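Local coordinates for protein N-acetyltransferase (Trypanosoma brucei, PDB 3I3G) that probably transfers an acetyl group from acetyl-CoA to D-glucosamine 6-phosphate, a step on the route to UDP-N-acetylglucosamine, at residues Gly79-Met84 / Lys115-Asp120; Glu22-Val25 / Ser29-Ser32; Tyr131-Asp136 / Leu148-His153; Lys67-Gln72 / Ala111-Ala116. All blocks are in the same frame, centred on the assembly; numbering follows the deposited sequence.

Interaction 1: Gly79-Met84 / Lys115-Asp120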
loop_
_atom_site.group_PDB
_atom_site.type_symbol
_atom_site.label_atom_id
_atom_site.label_comp_id
_atom_site.label_asym_id
_atom_site.label_seq_id
_atom_site.Cartn_x
_atom_site.Cartn_y
_atom_site.Cartn_z
ATOM N N GLY A 79 -14.234 1.686 15.829
ATOM C CA GLY A 79 -13.475 2.442 14.839
ATOM C C GLY A 79 -12.123 1.817 14.565
ATOM O O GLY A 79 -11.477 1.295 15.472
ATOM N N SER A 80 -11.692 1.868 13.308
ATOM C CA SER A 80 -10.403 1.304 12.934
ATOM C C SER A 80 -9.799 1.987 11.713
ATOM O O SER A 80 -10.514 2.432 10.814
ATOM C CB SER A 80 -10.528 -0.199 12.673
ATOM O OG SER A 80 -9.267 -0.765 12.354
ATOM N N ALA A 81 -8.473 2.056 11.695
ATOM C CA ALA A 81 -7.727 2.569 10.553
ATOM C C ALA A 81 -6.319 1.991 10.602
ATOM O O ALA A 81 -5.704 1.937 11.665
ATOM C CB ALA A 81 -7.684 4.086 10.580
ATOM N N SER A 82 -5.813 1.550 9.454
ATOM C CA SER A 82 -4.505 0.903 9.407
ATOM C C SER A 82 -3.480 1.732 8.641
ATOM O O SER A 82 -3.830 2.490 7.736
ATOM C CB SER A 82 -4.619 -0.497 8.801
ATOM O OG SER A 82 -5.381 -1.351 9.637
ATOM N N LEU A 83 -2.213 1.577 9.011
ATOM C CA LEU A 83 -1.135 2.345 8.401
ATOM C C LEU A 83 0.016 1.447 7.961
ATOM O O LEU A 83 0.517 0.634 8.737
ATOM C CB LEU A 83 -0.619 3.407 9.375
ATOM C CG LEU A 83 0.555 4.253 8.883
ATOM C CD1 LEU A 83 0.150 5.064 7.662
ATOM C CD2 LEU A 83 1.073 5.164 9.989
ATOM N N MET A 84 0.426 1.602 6.708
ATOM C CA MET A 84 1.567 0.872 6.175
ATOM C C MET A 84 2.630 1.869 5.735
ATOM O O MET A 84 2.427 2.619 4.783
ATOM C CB MET A 84 1.144 0.005 4.989
ATOM C CG MET A 84 -0.028 -0.920 5.275
ATOM S SD MET A 84 -0.488 -1.918 3.846
ATOM C CE MET A 84 -0.739 -0.648 2.607
ATOM N N LYS A 115 -12.049 11.397 11.823
ATOM C CA LYS A 115 -11.043 12.452 11.872
ATOM C C LYS A 115 -9.916 12.100 12.839
ATOM O O LYS A 115 -8.738 12.232 12.510
ATOM C CB LYS A 115 -11.686 13.780 12.276
ATOM C CG LYS A 115 -10.697 14.912 12.509
ATOM C CD LYS A 115 -11.423 16.231 12.734
ATOM C CE LYS A 115 -10.450 17.360 13.029
ATOM N NZ LYS A 115 -9.962 18.017 11.786
ATOM N N ALA A 116 -10.287 11.652 14.034
ATOM C CA ALA A 116 -9.306 11.309 15.059
ATOM C C ALA A 116 -8.362 10.208 14.580
ATOM O O ALA A 116 -7.148 10.299 14.754
ATOM C CB ALA A 116 -10.005 10.893 16.345
ATOM N N LEU A 117 -8.931 9.168 13.981
ATOM C CA LEU A 117 -8.140 8.053 13.470
ATOM C C LEU A 117 -7.153 8.509 12.398
ATOM O O LEU A 117 -5.962 8.207 12.470
ATOM C CB LEU A 117 -9.053 6.957 12.916
ATOM C CG LEU A 117 -9.762 6.084 13.955
ATOM C CD1 LEU A 117 -10.886 5.279 13.317
ATOM C CD2 LEU A 117 -8.767 5.168 14.646
ATOM N N ILE A 118 -7.653 9.238 11.405
ATOM C CA ILE A 118 -6.812 9.713 10.309
ATOM C C ILE A 118 -5.682 10.613 10.807
ATOM O O ILE A 118 -4.524 10.436 10.430
ATOM C CB ILE A 118 -7.636 10.461 9.245
ATOM C CG1 ILE A 118 -8.674 9.524 8.624
ATOM C CG2 ILE A 118 -6.723 11.035 8.174
ATOM C CD1 ILE A 118 -8.079 8.297 7.957
ATOM N N MET A 119 -6.023 11.580 11.652
ATOM C CA MET A 119 -5.027 12.490 12.208
ATOM C C MET A 119 -3.951 11.720 12.965
ATOM O O MET A 119 -2.762 12.010 12.837
ATOM C CB MET A 119 -5.688 13.519 13.128
ATOM C CG MET A 119 -6.578 14.518 12.405
ATOM S SD MET A 119 -5.673 15.534 11.219
ATOM C CE MET A 119 -5.307 14.332 9.943
ATOM N N ASP A 120 -4.376 10.735 13.750
ATOM C CA ASP A 120 -3.447 9.903 14.505
ATOM C C ASP A 120 -2.434 9.243 13.576
ATOM O O ASP A 120 -1.230 9.295 13.821
ATOM C CB ASP A 120 -4.206 8.830 15.290
ATOM C CG ASP A 120 -3.300 8.026 16.204
ATOM O OD1 ASP A 120 -2.605 8.634 17.044
ATOM O OD2 ASP A 120 -3.290 6.783 16.090
#
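In the GNAT fold a long helix lies against the central sheet, and Leu117 of helix 113-127, meeting Gly79, Ser80 and Ala81 of strand 76-86, is a compact example of that packing. The axes of the short segments approach to 8.4 Å and run nearly parallel, crossing at -20°. Leu117 does the reaching. With CG beside its backbone N and anti to the carbonyl carbon (chi1 -76°), it sends CD1 to the strand backbone, 3.5 Å from Ser80 N and 3.9 Å from Gly79 C. Gly79 has no side chain, which lets this methyl settle on the peptide. Lower on the leucine, Leu117 CB, a methylene, meets the Ala81 CB methyl at 3.9 Å. No hydrogen bond crosses; the grip is apolar and fully buried. Strand alternation sorts the two faces: Ala81 turns its methyl to the helix, whereas Ser80 points away from it, and its OG is hydrogen-bonded to His34 NE2. Further along, Ala81 and Leu83 also pack on Leu121. At the helix's other flanks, Asp120 forms a salt bridge with Lys67 of strand 65-71, while Ile118 leans on Val102 of strand 96-104 and on Phe150, so the helix spans several neighbouring strands.

Interaction 2: Glu22-Val25 / Ser29-Ser32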
loop_
_atom_site.group_PDB
_atom_site.type_symbol
_atom_site.label_atom_id
_atom_site.label_comp_id
_atom_site.label_asym_id
_atom_site.label_seq_id
_atom_site.Cartn_x
_atom_site.Cartn_y
_atom_site.Cartn_z
ATOM N N GLU A 22 -11.418 4.874 23.930
ATOM C CA GLU A 22 -9.968 4.964 23.981
ATOM C C GLU A 22 -9.365 4.646 22.621
ATOM O O GLU A 22 -9.760 3.681 21.966
ATOM C CB GLU A 22 -9.402 4.023 25.045
ATOM C CG GLU A 22 -9.788 2.569 24.859
ATOM C CD GLU A 22 -9.229 1.675 25.948
ATOM O OE1 GLU A 22 -9.451 0.445 25.881
ATOM O OE2 GLU A 22 -8.569 2.203 26.869
ATOM N N LEU A 23 -8.414 5.472 22.200
ATOM C CA LEU A 23 -7.702 5.252 20.950
ATOM C C LEU A 23 -6.401 4.516 21.240
ATOM O O LEU A 23 -5.546 5.020 21.965
ATOM C CB LEU A 23 -7.414 6.586 20.262
ATOM C CG LEU A 23 -6.666 6.536 18.929
ATOM C CD1 LEU A 23 -7.380 5.631 17.943
ATOM C CD2 LEU A 23 -6.511 7.936 18.357
ATOM N N ARG A 24 -6.258 3.320 20.680
ATOM C CA ARG A 24 -5.090 2.495 20.955
ATOM C C ARG A 24 -4.793 1.516 19.823
ATOM O O ARG A 24 -5.551 1.413 18.859
ATOM C CB ARG A 24 -5.281 1.729 22.267
ATOM C CG ARG A 24 -6.547 0.883 22.312
ATOM C CD ARG A 24 -6.599 0.029 23.569
ATOM N NE ARG A 24 -7.817 -0.771 23.641
ATOM C CZ ARG A 24 -8.007 -1.902 22.967
ATOM N NH1 ARG A 24 -7.059 -2.364 22.164
ATOM N NH2 ARG A 24 -9.147 -2.568 23.092
ATOM N N VAL A 25 -3.681 0.800 19.948
ATOM C CA VAL A 25 -3.298 -0.191 18.951
ATOM C C VAL A 25 -4.161 -1.442 19.071
ATOM O O VAL A 25 -4.561 -1.830 20.170
ATOM C CB VAL A 25 -1.817 -0.590 19.090
ATOM C CG1 VAL A 25 -0.926 0.636 18.967
ATOM C CG2 VAL A 25 -1.581 -1.300 20.413
ATOM N N SER A 29 -7.186 -9.577 21.742
ATOM C CA SER A 29 -8.513 -9.676 22.347
ATOM C C SER A 29 -9.572 -8.892 21.569
ATOM O O SER A 29 -10.769 -9.060 21.799
ATOM C CB SER A 29 -8.479 -9.208 23.804
ATOM O OG SER A 29 -7.549 -9.965 24.563
ATOM N N ASP A 30 -9.124 -8.042 20.647
ATOM C CA ASP A 30 -10.026 -7.192 19.866
ATOM C C ASP A 30 -10.452 -7.829 18.543
ATOM O O ASP A 30 -11.439 -7.412 17.936
ATOM C CB ASP A 30 -9.356 -5.853 19.540
ATOM C CG ASP A 30 -8.870 -5.116 20.770
ATOM O OD1 ASP A 30 -9.494 -5.244 21.845
ATOM O OD2 ASP A 30 -7.859 -4.390 20.652
ATOM N N LEU A 31 -9.701 -8.827 18.095
ATOM C CA LEU A 31 -9.813 -9.323 16.721
ATOM C C LEU A 31 -11.231 -9.675 16.258
ATOM O O LEU A 31 -11.640 -9.291 15.162
ATOM C CB LEU A 31 -8.859 -10.500 16.492
ATOM C CG LEU A 31 -7.383 -10.164 16.729
ATOM C CD1 LEU A 31 -6.495 -11.361 16.437
ATOM C CD2 LEU A 31 -6.963 -8.974 15.883
ATOM N N SER A 32 -11.976 -10.408 17.080
ATOM C CA SER A 32 -13.329 -10.817 16.713
ATOM C C SER A 32 -14.253 -9.613 16.545
ATOM O O SER A 32 -14.970 -9.505 15.551
ATOM C CB SER A 32 -13.903 -11.785 17.750
ATOM O OG SER A 32 -14.066 -11.152 19.007
#
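Arg24 sets CG between its backbone N and carbonyl carbon (chi1 55°) and then runs extended from CG to NE, which carries its guanidinium off strand 21-25 to Asp30. The aspartate comes from the opposite direction, its CG beside its own backbone N. The two groups lock end-on: NH1 gives a hydrogen bond of 2.7 Å to Asp30 OD2, and NH2 one of 3.0 Å to Asp30 OD1. Both oxygens are met on the syn side and lie close to the guanidinium plane, but the carboxylate is turned 36° against that plane, so the pairing is twisted and not flat. The second bond is the straighter, at 171° about its hydrogen. Asp30 is buried, and OD2 also accepts from the backbone N of Glu27, whose own carboxylate bridges to Arg24 NH1. The guanidinium and that N-H would be expected to favour the ionised form of Asp30. Arg24 NH1 also makes a weak 3.2 Å bond to Val25 O, and NE lies by Glu22 OE1, a doubtful salt bridge because the place of that oxygen is less sure. This is a bidentate salt bridge within a network, closing the tight connection between the first strand and first helix of the GNAT fold.

Interaction 3: Tyr131-Asp136 / Leu148-His153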
loop_
_atom_site.group_PDB
_atom_site.type_symbol
_atom_site.label_atom_id
_atom_site.label_comp_id
_atom_site.label_asym_id
_atom_site.label_seq_id
_atom_site.Cartn_x
_atom_site.Cartn_y
_atom_site.Cartn_z
ATOM N N TYR A 131 6.986 11.790 3.822
ATOM C CA TYR A 131 6.812 13.085 3.171
ATOM C C TYR A 131 5.376 13.264 2.684
ATOM O O TYR A 131 4.943 14.381 2.396
ATOM C CB TYR A 131 7.804 13.264 2.017
ATOM C CG TYR A 131 7.482 12.456 0.782
ATOM C CD1 TYR A 131 6.703 12.988 -0.236
ATOM C CD2 TYR A 131 7.965 11.163 0.629
ATOM C CE1 TYR A 131 6.409 12.256 -1.369
ATOM C CE2 TYR A 131 7.677 10.424 -0.499
ATOM C CZ TYR A 131 6.899 10.974 -1.495
ATOM O OH TYR A 131 6.611 10.237 -2.619
ATOM N N LYS A 132 4.642 12.160 2.601
ATOM C CA LYS A 132 3.240 12.210 2.208
ATOM C C LYS A 132 2.459 11.027 2.769
ATOM O O LYS A 132 3.033 9.993 3.110
ATOM C CB LYS A 132 3.103 12.241 0.683
ATOM C CG LYS A 132 3.393 10.907 0.007
ATOM C CD LYS A 132 3.094 10.956 -1.484
ATOM C CE LYS A 132 3.361 9.611 -2.143
ATOM N NZ LYS A 132 3.033 9.619 -3.597
ATOM N N VAL A 133 1.145 11.197 2.870
ATOM C CA VAL A 133 0.249 10.115 3.247
ATOM C C VAL A 133 -0.790 9.951 2.148
ATOM O O VAL A 133 -1.390 10.926 1.700
ATOM C CB VAL A 133 -0.468 10.400 4.581
ATOM C CG1 VAL A 133 -1.447 9.280 4.905
ATOM C CG2 VAL A 133 0.543 10.569 5.706
ATOM N N ILE A 134 -0.991 8.716 1.705
ATOM C CA ILE A 134 -1.948 8.448 0.640
ATOM C C ILE A 134 -2.934 7.357 1.032
ATOM O O ILE A 134 -2.640 6.510 1.875
ATOM C CB ILE A 134 -1.246 8.047 -0.670
ATOM C CG1 ILE A 134 -0.353 6.827 -0.446
ATOM C CG2 ILE A 134 -0.440 9.215 -1.219
ATOM C CD1 ILE A 134 0.299 6.306 -1.709
ATOM N N LEU A 135 -4.106 7.391 0.410
ATOM C CA LEU A 135 -5.141 6.403 0.659
ATOM C C LEU A 135 -6.129 6.394 -0.500
ATOM O O LEU A 135 -6.199 7.349 -1.272
ATOM C CB LEU A 135 -5.859 6.703 1.978
ATOM C CG LEU A 135 -6.518 8.077 2.111
ATOM C CD1 LEU A 135 -7.839 8.114 1.361
ATOM C CD2 LEU A 135 -6.730 8.426 3.571
ATOM N N ASP A 136 -6.881 5.307 -0.629
ATOM C CA ASP A 136 -7.889 5.203 -1.674
ATOM C C ASP A 136 -9.277 5.406 -1.086
ATOM O O ASP A 136 -9.661 4.732 -0.133
ATOM C CB ASP A 136 -7.800 3.850 -2.379
ATOM C CG ASP A 136 -6.530 3.698 -3.188
ATOM O OD1 ASP A 136 -6.052 4.713 -3.742
ATOM O OD2 ASP A 136 -6.011 2.566 -3.274
ATOM N N LEU A 148 -10.521 16.985 5.577
ATOM C CA LEU A 148 -9.384 16.744 6.458
ATOM C C LEU A 148 -8.109 17.374 5.906
ATOM O O LEU A 148 -7.096 17.451 6.600
ATOM C CB LEU A 148 -9.176 15.243 6.674
ATOM C CG LEU A 148 -10.297 14.488 7.389
ATOM C CD1 LEU A 148 -9.921 13.026 7.571
ATOM C CD2 LEU A 148 -10.614 15.134 8.730
ATOM N N GLY A 149 -8.162 17.824 4.657
ATOM C CA GLY A 149 -7.006 18.453 4.029
ATOM C C GLY A 149 -6.421 17.626 2.903
ATOM O O GLY A 149 -5.517 18.075 2.198
ATOM N N PHE A 150 -6.930 16.411 2.735
ATOM C CA PHE A 150 -6.510 15.559 1.631
ATOM C C PHE A 150 -7.064 16.102 0.323
ATOM O O PHE A 150 -8.141 16.697 0.294
ATOM C CB PHE A 150 -6.994 14.124 1.836
ATOM C CG PHE A 150 -6.219 13.361 2.871
ATOM C CD1 PHE A 150 -5.280 12.416 2.494
ATOM C CD2 PHE A 150 -6.430 13.586 4.220
ATOM C CE1 PHE A 150 -4.566 11.709 3.443
ATOM C CE2 PHE A 150 -5.718 12.884 5.174
ATOM C CZ PHE A 150 -4.786 11.943 4.785
ATOM N N ARG A 151 -6.328 15.897 -0.761
ATOM C CA ARG A 151 -6.789 16.332 -2.070
ATOM C C ARG A 151 -6.833 15.160 -3.037
ATOM O O ARG A 151 -6.016 14.242 -2.955
ATOM C CB ARG A 151 -5.888 17.436 -2.619
ATOM C CG ARG A 151 -4.485 16.974 -2.933
ATOM C CD ARG A 151 -3.616 18.132 -3.370
ATOM N NE ARG A 151 -2.299 17.670 -3.793
ATOM C CZ ARG A 151 -1.338 17.303 -2.953
ATOM N NH1 ARG A 151 -1.550 17.342 -1.644
ATOM N NH2 ARG A 151 -0.169 16.896 -3.422
ATOM N N ALA A 152 -7.800 15.192 -3.948
ATOM C CA ALA A 152 -7.928 14.153 -4.958
ATOM C C ALA A 152 -6.675 14.118 -5.819
ATOM O O ALA A 152 -6.200 15.154 -6.284
ATOM C CB ALA A 152 -9.160 14.392 -5.814
ATOM N N HIS A 153 -6.141 12.922 -6.026
ATOM C CA HIS A 153 -4.917 12.771 -6.793
ATOM C C HIS A 153 -5.120 11.775 -7.929
ATOM O O HIS A 153 -6.033 11.927 -8.741
ATOM C CB HIS A 153 -3.768 12.337 -5.881
ATOM C CG HIS A 153 -2.413 12.699 -6.403
ATOM N ND1 HIS A 153 -1.897 13.974 -6.313
ATOM C CD2 HIS A 153 -1.469 11.953 -7.022
ATOM C CE1 HIS A 153 -0.693 13.998 -6.855
ATOM N NE2 HIS A 153 -0.409 12.784 -7.292
#
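Phe150 meets Val133 and Leu135 in the C-terminal part of the GNAT fold, where the segment that follows helix 142-147 packs its aromatic ring on strand 132-137 before entering strand 151-160. Phe150 sets CG beside its backbone N (chi1 -75°), placing the ring against strand 132-137 with CE1 leading. Leu135 takes the less common setting with CG between the backbone N and the carbonyl carbon (chi1 58°); from there its branch crosses the phenylalanine at about a right angle and presents CD2 to the ring, 3.9 Å from Phe150 CE1 and 4.2 Å from Phe150 CZ. Val133 brings CG1 within 4.2 Å of Phe150 CE1, a looser touch. Just before the aromatic residue, Gly149 ends the helix in a Schellman motif, its positive phi (112°) redirecting the chain into the last strand. Around the ring, Tyr145 adds apolar cover, and so does Leu159 of the second subunit. That subunit matters here, because a strand of it pairs antiparallel with residues 132-136 and continues the sheet across the dimer interface. The contact itself contains no hydrogen bond. Even the polar atom it includes, the carbonyl oxygen of Val133, simply rests obliquely to the ring, Val133 O lying 3.7 Å from Phe150 CE1.

Interaction 4: Lys67-Gln72 / Ala111-Ala116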
loop_
_atom_site.group_PDB
_atom_site.type_symbol
_atom_site.label_atom_id
_atom_site.label_comp_id
_atom_site.label_asym_id
_atom_site.label_seq_id
_atom_site.Cartn_x
_atom_site.Cartn_y
_atom_site.Cartn_z
ATOM N N LYS A 67 -4.793 1.104 14.360
ATOM C CA LYS A 67 -5.309 1.837 15.506
ATOM C C LYS A 67 -6.821 1.680 15.551
ATOM O O LYS A 67 -7.484 1.705 14.515
ATOM C CB LYS A 67 -4.934 3.317 15.416
ATOM C CG LYS A 67 -3.438 3.574 15.316
ATOM C CD LYS A 67 -2.697 3.004 16.516
ATOM C CE LYS A 67 -3.025 3.767 17.788
ATOM N NZ LYS A 67 -2.409 5.124 17.800
ATOM N N VAL A 68 -7.363 1.511 16.751
ATOM C CA VAL A 68 -8.798 1.316 16.906
ATOM C C VAL A 68 -9.372 2.192 18.010
ATOM O O VAL A 68 -8.676 2.558 18.958
ATOM C CB VAL A 68 -9.135 -0.152 17.239
ATOM C CG1 VAL A 68 -8.696 -1.071 16.112
ATOM C CG2 VAL A 68 -8.482 -0.558 18.554
ATOM N N PHE A 69 -10.648 2.532 17.872
ATOM C CA PHE A 69 -11.394 3.127 18.966
ATOM C C PHE A 69 -12.155 2.023 19.679
ATOM O O PHE A 69 -12.847 1.225 19.043
ATOM C CB PHE A 69 -12.358 4.201 18.462
ATOM C CG PHE A 69 -11.772 5.582 18.457
ATOM C CD1 PHE A 69 -11.546 6.253 19.648
ATOM C CD2 PHE A 69 -11.451 6.210 17.267
ATOM C CE1 PHE A 69 -11.008 7.525 19.651
ATOM C CE2 PHE A 69 -10.914 7.483 17.265
ATOM C CZ PHE A 69 -10.691 8.140 18.458
ATOM N N CYS A 70 -12.017 1.974 20.998
ATOM C CA CYS A 70 -12.655 0.935 21.790
ATOM C C CYS A 70 -13.532 1.530 22.883
ATOM O O CYS A 70 -13.116 2.440 23.602
ATOM C CB CYS A 70 -11.596 0.017 22.409
ATOM S SG CYS A 70 -12.230 -1.207 23.589
ATOM N N HIS A 71 -14.754 1.023 22.992
ATOM C CA HIS A 71 -15.606 1.343 24.124
ATOM C C HIS A 71 -15.110 0.531 25.315
ATOM O O HIS A 71 -15.478 -0.632 25.485
ATOM C CB HIS A 71 -17.065 1.014 23.811
ATOM C CG HIS A 71 -18.018 1.400 24.898
ATOM N ND1 HIS A 71 -18.657 0.473 25.693
ATOM C CD2 HIS A 71 -18.432 2.615 25.329
ATOM C CE1 HIS A 71 -19.429 1.100 26.563
ATOM N NE2 HIS A 71 -19.310 2.400 26.363
ATOM N N GLN A 72 -14.259 1.148 26.129
ATOM C CA GLN A 72 -13.560 0.442 27.202
ATOM C C GLN A 72 -14.438 -0.462 28.067
ATOM O O GLN A 72 -14.064 -1.599 28.351
ATOM C CB GLN A 72 -12.790 1.425 28.087
ATOM C CG GLN A 72 -11.303 1.484 27.790
ATOM C CD GLN A 72 -10.505 2.035 28.955
ATOM O OE1 GLN A 72 -9.494 1.458 29.361
ATOM N NE2 GLN A 72 -10.964 3.150 29.509
ATOM N N ALA A 111 -19.540 11.069 16.278
ATOM C CA ALA A 111 -18.533 11.165 17.329
ATOM C C ALA A 111 -17.195 11.702 16.823
ATOM O O ALA A 111 -16.303 12.008 17.615
ATOM C CB ALA A 111 -18.344 9.811 18.005
ATOM N N GLY A 112 -17.057 11.811 15.504
ATOM C CA GLY A 112 -15.825 12.315 14.903
ATOM C C GLY A 112 -14.647 11.370 15.061
ATOM O O GLY A 112 -13.501 11.806 15.178
ATOM N N LEU A 113 -14.899 10.067 15.095
ATOM C CA LEU A 113 -13.846 9.071 15.204
ATOM C C LEU A 113 -12.983 9.006 13.942
ATOM O O LEU A 113 -11.828 8.783 14.022
ATOM C CB LEU A 113 -14.396 7.693 15.506
ATOM C CG LEU A 113 -15.330 7.549 16.713
ATOM C CD1 LEU A 113 -15.578 6.147 17.040
ATOM C CD2 LEU A 113 -14.851 8.299 17.821
ATOM N N GLY A 114 -13.609 9.187 12.797
ATOM C CA GLY A 114 -12.876 9.147 11.536
ATOM C C GLY A 114 -11.734 10.143 11.520
ATOM O O GLY A 114 -10.587 9.787 11.240
ATOM N N LYS A 115 -12.049 11.397 11.823
ATOM C CA LYS A 115 -11.043 12.452 11.872
ATOM C C LYS A 115 -9.916 12.100 12.839
ATOM O O LYS A 115 -8.738 12.232 12.510
ATOM C CB LYS A 115 -11.686 13.780 12.276
ATOM C CG LYS A 115 -10.697 14.912 12.509
ATOM C CD LYS A 115 -11.423 16.231 12.734
ATOM C CE LYS A 115 -10.450 17.360 13.029
ATOM N NZ LYS A 115 -9.962 18.017 11.786
ATOM N N ALA A 116 -10.287 11.652 14.034
ATOM C CA ALA A 116 -9.306 11.309 15.059
ATOM C C ALA A 116 -8.362 10.208 14.580
ATOM O O ALA A 116 -7.148 10.299 14.754
ATOM C CB ALA A 116 -10.005 10.893 16.345
#
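Phe69 of strand 65-71 meets Leu113 with a ring face and Ala116 with a ring edge, at the start of helix 113-127. Along the second segment, the loop leads into Gly112, which occupies the N-cap position with a positive phi. Leu113 follows and does most of the work. Its CG stands anti to the carbonyl carbon (chi1 -53°), and the fork then spreads over the ring: CD2 sits above its centre, 4.0 Å from the Phe69 ring centroid and just 7° off the normal, a clear CH-pi contact. The other methyl, Leu113 CD1, reaches back to Phe69 CB at 4.0 Å, while Leu113 CB closes on Phe69 CD2 at 3.7 Å. The backbone joins in, Leu113 O lying 3.6 Å from Phe69 CE2. Ala116, one turn later, approaches from the rim, its CB in the ring plane and 3.5 Å from Phe69 CZ; its backbone N makes a weak bond of 3.4 Å to Gly112 O. The first torsion of Phe69 lies off a staggered position (chi1 -92°), and Leu23 and Val78 of the adjoining strands also touch this side chain. No hydrogen bond links the segments. Phe69 thus packs the helix start against the sheet. Gly112 and Gly114 fit the Q/R-x-x-G-x-G/A signature of GNAT motif A, whose loop and helix start in relatives bind the pyrophosphate of acetyl-CoA.

From the N terminus, interaction 2 comes first and closes a very short loop, tying the edge strand 21-25 to the helix after it. Interactions 4 and 1 open next, on the successive strands 65-71 and 76-86, and both end on helix 113-127, sharing Lys115 and Ala116. Their loops overlap in stagger, since the one that opens first also ends first. Between them they hold the helix start and its next turn to adjacent strands. Interaction 3 follows in series, closing the short C-terminal connection near the dimer interface. It and interaction 2 lie on opposite sides of the chain's centre, about 25 Å apart between centres, with the helix and sheet bridging them.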